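Local coordinates for Lmo0135 protein (Listeria monocytogenes EGD-e, PDB 5ISU) that probably binds peptides outside the cell and delivers them to an ABC transporter, at residues S37-V40 and T41-Q45; D405-A408 and Y409-L412. All blocks are in the same frame, centred on the assembly; numbering follows the deposited sequence.

Contact 1 of 2, residues S37-V40 and T41-Q45; sequences SDRV and TLTIQ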
ATOM      1  N   SER A  37       5.692  -1.194   8.715  1.00 46.38           N
ATOM      2  CA  SER A  37       5.411  -0.442   7.481  1.00 49.34           C
ATOM      3  C   SER A  37       6.055  -1.028   6.203  1.00 51.64           C
ATOM      4  O   SER A  37       5.575  -0.750   5.115  1.00 58.04           O
ATOM      5  CB  SER A  37       5.793   1.049   7.642  1.00 51.02           C
ATOM      6  OG  SER A  37       7.160   1.195   7.964  1.00 53.37           O
ATOM      7  N   ASP A  38       7.121  -1.824   6.320  1.00 51.39           N
ATOM      8  CA  ASP A  38       7.760  -2.407   5.120  1.00 52.43           C
ATOM      9  C   ASP A  38       7.025  -3.706   4.669  1.00 49.78           C
ATOM     10  O   ASP A  38       6.279  -4.300   5.436  1.00 47.39           O
ATOM     11  CB  ASP A  38       9.246  -2.686   5.356  1.00 55.28           C
ATOM     12  CG  ASP A  38       9.473  -3.762   6.411  1.00 60.78           C
ATOM     13  OD1 ASP A  38       9.034  -3.541   7.568  1.00 60.21           O
ATOM     14  OD2 ASP A  38      10.079  -4.821   6.091  1.00 62.44           O
ATOM     15  N   ARG A  39       7.264  -4.130   3.428  1.00 49.94           N
ATOM     16  CA  ARG A  39       6.589  -5.296   2.838  1.00 51.82           C
ATOM     17  C   ARG A  39       6.819  -6.607   3.586  1.00 47.81           C
ATOM     18  O   ARG A  39       5.858  -7.344   3.847  1.00 46.83           O
ATOM     19  CB  ARG A  39       6.943  -5.420   1.336  1.00 59.50           C
ATOM     20  CG  ARG A  39       6.573  -6.750   0.675  1.00 66.47           C
ATOM     21  CD  ARG A  39       6.655  -6.726  -0.858  1.00 74.15           C
ATOM     22  NE  ARG A  39       5.416  -6.242  -1.504  1.00 77.39           N
ATOM     23  CZ  ARG A  39       5.154  -4.993  -1.901  1.00 80.35           C
ATOM     24  NH1 ARG A  39       3.978  -4.727  -2.463  1.00 79.41           N
ATOM     25  NH2 ARG A  39       6.038  -4.002  -1.754  1.00 90.87           N
ATOM     26  N   VAL A  40       8.057  -6.870   3.998  1.00 44.60           N
ATOM     27  CA  VAL A  40       8.365  -8.125   4.676  1.00 43.11           C
ATOM     28  C   VAL A  40       7.746  -8.208   6.061  1.00 39.85           C
ATOM     29  O   VAL A  40       7.133  -9.226   6.409  1.00 39.24           O
ATOM     30  CB  VAL A  40       9.871  -8.393   4.741  1.00 45.24           C
ATOM     31  CG1 VAL A  40      10.139  -9.712   5.470  1.00 47.02           C
ATOM     32  CG2 VAL A  40      10.447  -8.433   3.337  1.00 46.81           C
ATOM     33  N   THR A  41       7.865  -7.140   6.832  1.00 39.15           N
ATOM     34  CA  THR A  41       7.325  -7.139   8.181  1.00 39.87           C
ATOM     35  C   THR A  41       5.806  -7.268   8.152  1.00 36.89           C
ATOM     36  O   THR A  41       5.220  -7.985   8.974  1.00 39.33           O
ATOM     37  CB  THR A  41       7.702  -5.850   8.962  1.00 43.13           C
ATOM     38  OG1 THR A  41       9.111  -5.645   8.918  1.00 48.78           O
ATOM     39  CG2 THR A  41       7.290  -5.948  10.395  1.00 44.44           C
ATOM     40  N   LEU A  42       5.167  -6.563   7.224  1.00 34.87           N
ATOM     41  CA  LEU A  42       3.708  -6.627   7.118  1.00 35.02           C
ATOM     42  C   LEU A  42       3.245  -8.020   6.705  1.00 34.64           C
ATOM     43  O   LEU A  42       2.201  -8.486   7.148  1.00 35.91           O
ATOM     44  CB  LEU A  42       3.172  -5.565   6.129  1.00 36.39           C
ATOM     45  CG  LEU A  42       3.143  -4.125   6.650  1.00 37.86           C
ATOM     46  CD1 LEU A  42       2.840  -3.097   5.561  1.00 39.31           C
ATOM     47  CD2 LEU A  42       2.139  -3.990   7.786  1.00 36.11           C
ATOM     48  N   THR A  43       4.026  -8.669   5.846  1.00 35.79           N
ATOM     49  CA  THR A  43       3.699  -9.996   5.362  1.00 35.91           C
ATOM     50  C   THR A  43       3.710 -10.975   6.534  1.00 36.46           C
ATOM     51  O   THR A  43       2.806 -11.794   6.674  1.00 34.56           O
ATOM     52  CB  THR A  43       4.711 -10.440   4.277  1.00 38.14           C
ATOM     53  OG1 THR A  43       4.658  -9.536   3.177  1.00 37.21           O
ATOM     54  CG2 THR A  43       4.418 -11.849   3.760  1.00 37.91           C
ATOM     55  N   ILE A  44       4.713 -10.845   7.402  1.00 38.49           N
ATOM     56  CA  ILE A  44       4.838 -11.730   8.565  1.00 40.41           C
ATOM     57  C   ILE A  44       3.768 -11.386   9.604  1.00 39.95           C
ATOM     58  O   ILE A  44       3.107 -12.289  10.162  1.00 39.80           O
ATOM     59  CB  ILE A  44       6.277 -11.727   9.131  1.00 43.12           C
ATOM     60  CG1 ILE A  44       7.222 -12.286   8.059  1.00 45.71           C
ATOM     61  CG2 ILE A  44       6.361 -12.559  10.402  1.00 43.54           C
ATOM     62  CD1 ILE A  44       8.682 -12.291   8.424  1.00 49.62           C
ATOM     63  N   GLN A  45       3.538 -10.095   9.804  1.00 38.84           N
ATOM     64  CA  GLN A  45       2.503  -9.645  10.743  1.00 38.47           C
ATOM     65  C   GLN A  45       1.107 -10.187  10.412  1.00 38.05           C
ATOM     66  O   GLN A  45       0.336 -10.519  11.307  1.00 36.56           O
ATOM     67  CB  GLN A  45       2.475  -8.127  10.763  1.00 39.76           C
ATOM     68  CG  GLN A  45       1.230  -7.526  11.383  1.00 42.25           C
ATOM     69  CD  GLN A  45       1.290  -6.013  11.372  1.00 44.10           C
ATOM     70  OE1 GLN A  45       2.243  -5.437  11.869  1.00 46.50           O
ATOM     71  NE2 GLN A  45       0.278  -5.371  10.808  1.00 44.33           N
TER
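Asp-38 and Thr-41 meet at the start of helix 39-48, where Asp-38 is the N-cap. The Thr-41 hydroxyl donates to Asp-38 OD1 on its syn lone pair, with Thr-41 OG1 and Asp-38 OD1 2.5 Å apart. The backbone N of Thr-41 makes the longer capping bond, 3.3 Å to Asp-38 OD2, and comes from above the carboxylate plane. Asp-38 CG sits between its own backbone N and carbonyl carbon (chi1 65°), which folds the carboxylate back over the first turn. Thr-41 OG1 also accepts a hydrogen bond from Glu-29 N, so this buried hydroxyl has two partners.

One residue further along, Arg-39 O takes two donors of Thr-43 from opposite faces of its plane. Thr-43 N lies 3.0 Å from Arg-39 O. Thr-43 OG1 is closer to Arg-39 O, at 2.6 Å. The side chains of Val-40 and Ile-44 lie side by side on the buried flank, with Val-40 CG1 4.2 Å from Ile-44 CD1.

The other flank is looser. Ser-37 and Arg-39 are exposed. Leu-42 CD1 rests 3.6 Å from Ser-37 O, and Leu-42 CG 3.4 Å from Asp-38 O. Arg-39 reaches out to a salt bridge with Glu-255 on strand 248-263. Thr-43 and Ile-44 pack on Phe-211 of strand 208-213.

Contact 2 of 2, residues D405-A408 and Y409-L412; sequences DPDA and YKSL
The backbone of 405-410 passes from an Asx turn at Asp-405 into a short 3-10 turn, with Tyr-409 N bonded to Pro-406 O at 3.1 Å and Lys-410 N to Asp-407 O at 3.2 Å. In both of these i to i+3 bonds the donor stands well above the plane of the carbonyl.

The Asx turn starts the 3-10 segment. Asp-405 OD1 accepts from Asp-407 N at 2.7 Å, on its anti lone pair. The same carboxylate has a second partner. Its OD2 forms a salt bridge with Arg-445 of helix 442-458. The start of the 3-10 segment is thus tied both to its own backbone and to a neighbouring helix.

Tyr-409 turns its ring back along the segment. CG lies beside its own backbone N (chi1 -66°), and Tyr-409 CD1 lies 3.4 Å from Pro-406 O. Asp-405 O lies at the ring edge, near the ring plane, 3.9 Å from Tyr-409 CD1. The hydroxyl of Tyr-409 is hydrogen-bonded to Thr-310 OG1 and Thr-307 OG1. With Leu-306, which also touches the ring, these belong to a second loop. Met-402 of the same loop as the turn and Trp-433 of helix 427-438 touch this buried side chain too.

Asp-407 and Lys-410 are partly exposed. Their side chains cross at a slant and form a salt bridge three residues apart. Trp-433 lies against Lys-410, while Ala-437, Arg-445 and Tyr-449 touch Asp-407. The lysine chain bends at chi3 (-57°), and its methylenes pass over the Asp-407 backbone oxygen, with Lys-410 CG 3.2 Å from Asp-407 O. Lys-410 lies alongside the carboxylate, its CE as near to Asp-407 OD1 as its NZ is. Both bonds are weak: Lys-410 NZ is 3.0 Å from Asp-407 OD1 and 3.4 Å from Asp-407 OD2.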
ATOM      1  N   ASP A 405      -9.537   5.011   1.647  1.00 46.17           N
ATOM      2  CA  ASP A 405     -10.146   6.324   1.824  1.00 45.60           C
ATOM      3  C   ASP A 405      -9.251   7.368   1.165  1.00 45.96           C
ATOM      4  O   ASP A 405      -8.047   7.415   1.436  1.00 46.09           O
ATOM      5  CB  ASP A 405     -10.412   6.660   3.303  1.00 47.03           C
ATOM      6  CG  ASP A 405     -11.240   7.972   3.473  1.00 49.65           C
ATOM      7  OD1 ASP A 405     -10.707   9.088   3.187  1.00 48.83           O
ATOM      8  OD2 ASP A 405     -12.425   7.890   3.908  1.00 49.45           O
ATOM      9  N   PRO A 406      -9.847   8.234   0.314  1.00 45.71           N
ATOM     10  CA  PRO A 406      -9.047   9.236  -0.396  1.00 44.94           C
ATOM     11  C   PRO A 406      -8.351  10.264   0.502  1.00 43.54           C
ATOM     12  O   PRO A 406      -7.419  10.912   0.060  1.00 45.99           O
ATOM     13  CB  PRO A 406     -10.070   9.904  -1.323  1.00 45.21           C
ATOM     14  CG  PRO A 406     -11.385   9.718  -0.629  1.00 45.83           C
ATOM     15  CD  PRO A 406     -11.296   8.393   0.042  1.00 45.46           C
ATOM     16  N   ASP A 407      -8.774  10.404   1.749  1.00 46.32           N
ATOM     17  CA  ASP A 407      -8.122  11.377   2.659  1.00 47.21           C
ATOM     18  C   ASP A 407      -6.635  11.045   2.883  1.00 48.16           C
ATOM     19  O   ASP A 407      -5.822  11.941   3.088  1.00 50.53           O
ATOM     20  CB  ASP A 407      -8.827  11.416   4.003  1.00 48.56           C
ATOM     21  CG  ASP A 407      -8.261  12.489   4.937  1.00 52.37           C
ATOM     22  OD1 ASP A 407      -8.334  13.694   4.600  1.00 51.80           O
ATOM     23  OD2 ASP A 407      -7.775  12.128   6.031  1.00 55.60           O
ATOM     24  N   ALA A 408      -6.272   9.765   2.816  1.00 45.25           N
ATOM     25  CA  ALA A 408      -4.871   9.383   3.012  1.00 47.09           C
ATOM     26  C   ALA A 408      -3.939   9.946   1.915  1.00 46.90           C
ATOM     27  O   ALA A 408      -2.732  10.075   2.132  1.00 48.72           O
ATOM     28  CB  ALA A 408      -4.732   7.854   3.110  1.00 45.25           C
ATOM     29  N   TYR A 409      -4.508  10.312   0.765  1.00 45.95           N
ATOM     30  CA  TYR A 409      -3.733  10.840  -0.352  1.00 44.71           C
ATOM     31  C   TYR A 409      -3.312  12.292  -0.178  1.00 45.57           C
ATOM     32  O   TYR A 409      -2.523  12.785  -0.978  1.00 45.82           O
ATOM     33  CB  TYR A 409      -4.516  10.718  -1.659  1.00 43.25           C
ATOM     34  CG  TYR A 409      -4.801   9.313  -2.170  1.00 41.53           C
ATOM     35  CD1 TYR A 409      -5.698   8.471  -1.527  1.00 41.92           C
ATOM     36  CD2 TYR A 409      -4.263   8.879  -3.370  1.00 40.45           C
ATOM     37  CE1 TYR A 409      -5.995   7.215  -2.034  1.00 39.32           C
ATOM     38  CE2 TYR A 409      -4.550   7.631  -3.881  1.00 40.41           C
ATOM     39  CZ  TYR A 409      -5.422   6.807  -3.220  1.00 40.28           C
ATOM     40  OH  TYR A 409      -5.696   5.559  -3.762  1.00 39.91           O
ATOM     41  N   LYS A 410      -3.828  12.972   0.841  1.00 48.08           N
ATOM     42  CA  LYS A 410      -3.469  14.387   1.098  1.00 51.95           C
ATOM     43  C   LYS A 410      -1.976  14.692   1.135  1.00 53.00           C
ATOM     44  O   LYS A 410      -1.548  15.731   0.626  1.00 52.80           O
ATOM     45  CB  LYS A 410      -4.017  14.850   2.448  1.00 56.30           C
ATOM     46  CG  LYS A 410      -5.506  15.095   2.496  1.00 60.84           C
ATOM     47  CD  LYS A 410      -5.952  15.718   3.820  1.00 64.26           C
ATOM     48  CE  LYS A 410      -5.567  14.868   5.024  1.00 65.59           C
ATOM     49  NZ  LYS A 410      -6.365  15.271   6.215  1.00 66.99           N
ATOM     50  N   SER A 411      -1.209  13.801   1.776  1.00 53.57           N
ATOM     51  CA  SER A 411       0.243  13.958   1.961  1.00 54.11           C
ATOM     52  C   SER A 411       1.049  13.930   0.642  1.00 54.17           C
ATOM     53  O   SER A 411       2.261  14.181   0.629  1.00 53.35           O
ATOM     54  CB  SER A 411       0.757  12.887   2.938  1.00 56.71           C
ATOM     55  OG  SER A 411       0.483  11.568   2.456  1.00 60.33           O
ATOM     56  N   LEU A 412       0.364  13.620  -0.458  1.00 53.92           N
ATOM     57  CA  LEU A 412       0.969  13.599  -1.793  1.00 53.52           C
ATOM     58  C   LEU A 412       0.523  14.793  -2.634  1.00 51.95           C
ATOM     59  O   LEU A 412       1.081  15.022  -3.710  1.00 51.97           O
ATOM     60  CB  LEU A 412       0.558  12.323  -2.538  1.00 51.43           C
ATOM     61  CG  LEU A 412       1.040  10.986  -1.983  1.00 53.17           C
ATOM     62  CD1 LEU A 412       0.020   9.893  -2.254  1.00 53.25           C
ATOM     63  CD2 LEU A 412       2.403  10.628  -2.545  1.00 54.03           C
TER

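Overall arrangement
From the N terminus, the chain runs through strand 19-24 and a loop before it reaches contact 1. There the cap from Asp-38 to Thr-41 closes a single turn and starts helix 39-48. The start of this helix is tied to strand 208-213, in the same sheet as strand 19-24, and to Glu-255 on strand 248-263. Contact 2 comes much later, in the loop between strand 395-400 and helix 427-438. It closes another short turn and joins that loop to helices 427-438 and 442-458. The two contacts follow in series, neither nested nor crossed. Their centres are 21 Å apart, and their nearest atoms, about 13 Å apart, do not touch.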